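Local coordinates for hypothetical protein SMU.776 (Streptococcus mutans, PDB 2B78) that is probably an S-adenosylmethionine-dependent methyltransferase that may also bind RNA, at residues K343-G348 with H354-L359. Residues are numbered along the deposited sequence; the frame is centred on the assembly and turned at random.
Sequences KQIEKG and HTYLDL
A single carboxylate oxygen, OE2 of Glu346, takes hydrogen bonds from both His354 and Tyr356. His354 donates from NE2 at 2.6 Å to Glu346 OE2, with an N-H...O angle of 162°; the acceptor lies near the imidazole plane and is met on its syn side. Tyr356 donates through OH, also 2.6 Å from Glu346 OE2, but arrives on the anti side. The glutamate chain bends at its second torsion (chi2 -58°), which carries the carboxylate off the helix flank to the two ring edges, its plane turned 43° from each ring. Two donors on one oxygen should favour the ionised carboxylate, and with both ring nitrogens facing acceptors His354 is probably protonated and positively charged. Imidazole rotation is fixed from its other nitrogen as well, since ND1 bonds to the backbone oxygen of Gln352, while Phe349 stacks on the ring.

Van der Waals packing is slighter. Ile345 turns its CG2 methyl to the phenol end of Tyr356, 3.4 Å from Tyr356 OH; the apolar pair is Ile345 CG2 with Tyr356 CZ, at 4.3 Å. Phe381 meets the tyrosine ring edge-to-face.

These side chains tie helix 338-349 to strand 355-360, the edge strand that follows it antiparallel to strand 379-384, in the seven-stranded sheet characteristic of the Rossmann-like class I methyltransferase fold.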
ATOM      1  N   LYS A 343     -16.087  -9.753   7.700  1.00 17.36           N
ATOM      2  CA  LYS A 343     -17.361  -9.518   8.386  1.00 18.51           C
ATOM      3  C   LYS A 343     -18.165  -8.383   7.760  1.00 19.32           C
ATOM      4  O   LYS A 343     -19.403  -8.408   7.768  1.00 21.30           O
ATOM      5  CB  LYS A 343     -17.131  -9.226   9.872  1.00 18.59           C
ATOM      6  CG  LYS A 343     -16.843 -10.476  10.717  1.00 21.18           C
ATOM      7  CD  LYS A 343     -16.861 -10.145  12.212  1.00 21.26           C
ATOM      8  CE  LYS A 343     -16.658 -11.390  13.075  1.00 19.96           C
ATOM      9  NZ  LYS A 343     -15.313 -12.010  12.902  1.00 18.61           N
ATOM     10  N   GLN A 344     -17.464  -7.391   7.222  1.00 19.04           N
ATOM     11  CA  GLN A 344     -18.107  -6.255   6.569  1.00 18.89           C
ATOM     12  C   GLN A 344     -18.692  -6.720   5.246  1.00 18.68           C
ATOM     13  O   GLN A 344     -19.768  -6.278   4.834  1.00 18.80           O
ATOM     14  CB  GLN A 344     -17.082  -5.149   6.323  1.00 19.73           C
ATOM     15  CG  GLN A 344     -16.910  -4.220   7.501  1.00 18.18           C
ATOM     16  CD  GLN A 344     -18.173  -3.424   7.760  1.00 20.53           C
ATOM     17  OE1 GLN A 344     -18.585  -2.615   6.930  1.00 22.06           O
ATOM     18  NE2 GLN A 344     -18.803  -3.659   8.908  1.00 18.39           N
ATOM     19  N   ILE A 345     -17.976  -7.615   4.579  1.00 19.16           N
ATOM     20  CA  ILE A 345     -18.436  -8.149   3.308  1.00 20.91           C
ATOM     21  C   ILE A 345     -19.674  -9.017   3.554  1.00 21.62           C
ATOM     22  O   ILE A 345     -20.693  -8.872   2.865  1.00 21.37           O
ATOM     23  CB  ILE A 345     -17.317  -8.976   2.627  1.00 19.78           C
ATOM     24  CG1 ILE A 345     -16.139  -8.053   2.287  1.00 18.77           C
ATOM     25  CG2 ILE A 345     -17.849  -9.636   1.370  1.00 19.62           C
ATOM     26  CD1 ILE A 345     -14.941  -8.762   1.685  1.00 17.74           C
ATOM     27  N   GLU A 346     -19.593  -9.901   4.547  1.00 20.61           N
ATOM     28  CA  GLU A 346     -20.725 -10.766   4.875  1.00 20.82           C
ATOM     29  C   GLU A 346     -21.959  -9.936   5.198  1.00 19.80           C
ATOM     30  O   GLU A 346     -23.073 -10.293   4.812  1.00 19.84           O
ATOM     31  CB  GLU A 346     -20.390 -11.671   6.065  1.00 21.16           C
ATOM     32  CG  GLU A 346     -19.366 -12.733   5.735  1.00 23.14           C
ATOM     33  CD  GLU A 346     -19.821 -13.622   4.592  1.00 26.31           C
ATOM     34  OE1 GLU A 346     -20.698 -14.479   4.820  1.00 28.00           O
ATOM     35  OE2 GLU A 346     -19.312 -13.458   3.459  1.00 25.87           O
ATOM     36  N   LYS A 347     -21.752  -8.822   5.894  1.00 18.89           N
ATOM     37  CA  LYS A 347     -22.844  -7.935   6.276  1.00 18.71           C
ATOM     38  C   LYS A 347     -23.536  -7.386   5.029  1.00 19.55           C
ATOM     39  O   LYS A 347     -24.760  -7.302   4.977  1.00 20.81           O
ATOM     40  CB  LYS A 347     -22.310  -6.783   7.140  1.00 17.27           C
ATOM     41  CG  LYS A 347     -23.393  -5.942   7.798  1.00 15.16           C
ATOM     42  CD  LYS A 347     -22.804  -4.862   8.695  1.00 15.54           C
ATOM     43  CE  LYS A 347     -23.893  -3.922   9.225  1.00 15.13           C
ATOM     44  NZ  LYS A 347     -23.349  -2.885  10.159  1.00 17.50           N
ATOM     45  N   GLY A 348     -22.748  -7.021   4.021  1.00 19.51           N
ATOM     46  CA  GLY A 348     -23.324  -6.501   2.791  1.00 19.11           C
ATOM     47  C   GLY A 348     -24.072  -7.544   1.972  1.00 20.09           C
ATOM     48  O   GLY A 348     -25.063  -7.228   1.307  1.00 18.93           O
ATOM     49  N   HIS A 354     -22.945 -16.783  -1.853  1.00 22.99           N
ATOM     50  CA  HIS A 354     -21.681 -16.386  -2.469  1.00 20.73           C
ATOM     51  C   HIS A 354     -20.543 -17.308  -2.044  1.00 21.15           C
ATOM     52  O   HIS A 354     -20.640 -18.010  -1.039  1.00 20.89           O
ATOM     53  CB  HIS A 354     -21.329 -14.945  -2.094  1.00 17.66           C
ATOM     54  CG  HIS A 354     -21.234 -14.707  -0.619  1.00 16.82           C
ATOM     55  ND1 HIS A 354     -22.342 -14.647   0.198  1.00 16.22           N
ATOM     56  CD2 HIS A 354     -20.162 -14.514   0.186  1.00 16.00           C
ATOM     57  CE1 HIS A 354     -21.956 -14.426   1.442  1.00 16.65           C
ATOM     58  NE2 HIS A 354     -20.639 -14.341   1.462  1.00 15.17           N
ATOM     59  N   THR A 355     -19.457 -17.290  -2.813  1.00 21.47           N
ATOM     60  CA  THR A 355     -18.296 -18.130  -2.534  1.00 20.73           C
ATOM     61  C   THR A 355     -17.010 -17.314  -2.591  1.00 20.64           C
ATOM     62  O   THR A 355     -16.815 -16.530  -3.520  1.00 20.15           O
ATOM     63  CB  THR A 355     -18.174 -19.252  -3.580  1.00 21.27           C
ATOM     64  OG1 THR A 355     -19.441 -19.903  -3.732  1.00 20.79           O
ATOM     65  CG2 THR A 355     -17.128 -20.270  -3.151  1.00 19.68           C
ATOM     66  N   TYR A 356     -16.139 -17.488  -1.602  1.00 19.13           N
ATOM     67  CA  TYR A 356     -14.862 -16.783  -1.607  1.00 19.10           C
ATOM     68  C   TYR A 356     -13.883 -17.592  -2.449  1.00 18.51           C
ATOM     69  O   TYR A 356     -13.530 -18.725  -2.100  1.00 17.65           O
ATOM     70  CB  TYR A 356     -14.319 -16.631  -0.190  1.00 18.50           C
ATOM     71  CG  TYR A 356     -15.019 -15.560   0.606  1.00 20.41           C
ATOM     72  CD1 TYR A 356     -14.515 -14.258   0.654  1.00 20.11           C
ATOM     73  CD2 TYR A 356     -16.192 -15.842   1.304  1.00 17.61           C
ATOM     74  CE1 TYR A 356     -15.160 -13.267   1.382  1.00 18.92           C
ATOM     75  CE2 TYR A 356     -16.849 -14.860   2.030  1.00 19.57           C
ATOM     76  CZ  TYR A 356     -16.330 -13.575   2.065  1.00 19.22           C
ATOM     77  OH  TYR A 356     -16.992 -12.603   2.769  1.00 20.23           O
ATOM     78  N   LEU A 357     -13.455 -17.016  -3.565  1.00 17.46           N
ATOM     79  CA  LEU A 357     -12.531 -17.707  -4.444  1.00 18.35           C
ATOM     80  C   LEU A 357     -11.084 -17.509  -4.031  1.00 17.75           C
ATOM     81  O   LEU A 357     -10.248 -18.396  -4.229  1.00 18.01           O
ATOM     82  CB  LEU A 357     -12.708 -17.229  -5.887  1.00 17.23           C
ATOM     83  CG  LEU A 357     -14.054 -17.452  -6.581  1.00 18.48           C
ATOM     84  CD1 LEU A 357     -13.972 -16.952  -8.016  1.00 17.42           C
ATOM     85  CD2 LEU A 357     -14.413 -18.933  -6.560  1.00 17.96           C
ATOM     86  N   ASP A 358     -10.783 -16.358  -3.445  1.00 18.23           N
ATOM     87  CA  ASP A 358      -9.404 -16.085  -3.076  1.00 18.47           C
ATOM     88  C   ASP A 358      -9.197 -14.868  -2.180  1.00 17.91           C
ATOM     89  O   ASP A 358     -10.071 -14.024  -2.056  1.00 16.93           O
ATOM     90  CB  ASP A 358      -8.605 -15.892  -4.361  1.00 20.26           C
ATOM     91  CG  ASP A 358      -7.138 -15.651  -4.103  1.00 21.90           C
ATOM     92  OD1 ASP A 358      -6.463 -16.590  -3.640  1.00 23.30           O
ATOM     93  OD2 ASP A 358      -6.667 -14.524  -4.359  1.00 23.93           O
ATOM     94  N   LEU A 359      -8.032 -14.811  -1.540  1.00 17.89           N
ATOM     95  CA  LEU A 359      -7.630 -13.687  -0.694  1.00 18.36           C
ATOM     96  C   LEU A 359      -6.172 -13.431  -1.043  1.00 18.76           C
ATOM     97  O   LEU A 359      -5.342 -14.335  -0.968  1.00 19.56           O
ATOM     98  CB  LEU A 359      -7.742 -14.011   0.803  1.00 18.12           C
ATOM     99  CG  LEU A 359      -7.024 -13.055   1.776  1.00 18.52           C
ATOM    100  CD1 LEU A 359      -7.558 -11.628   1.632  1.00 18.03           C
ATOM    101  CD2 LEU A 359      -7.217 -13.534   3.205  1.00 17.41           C
TER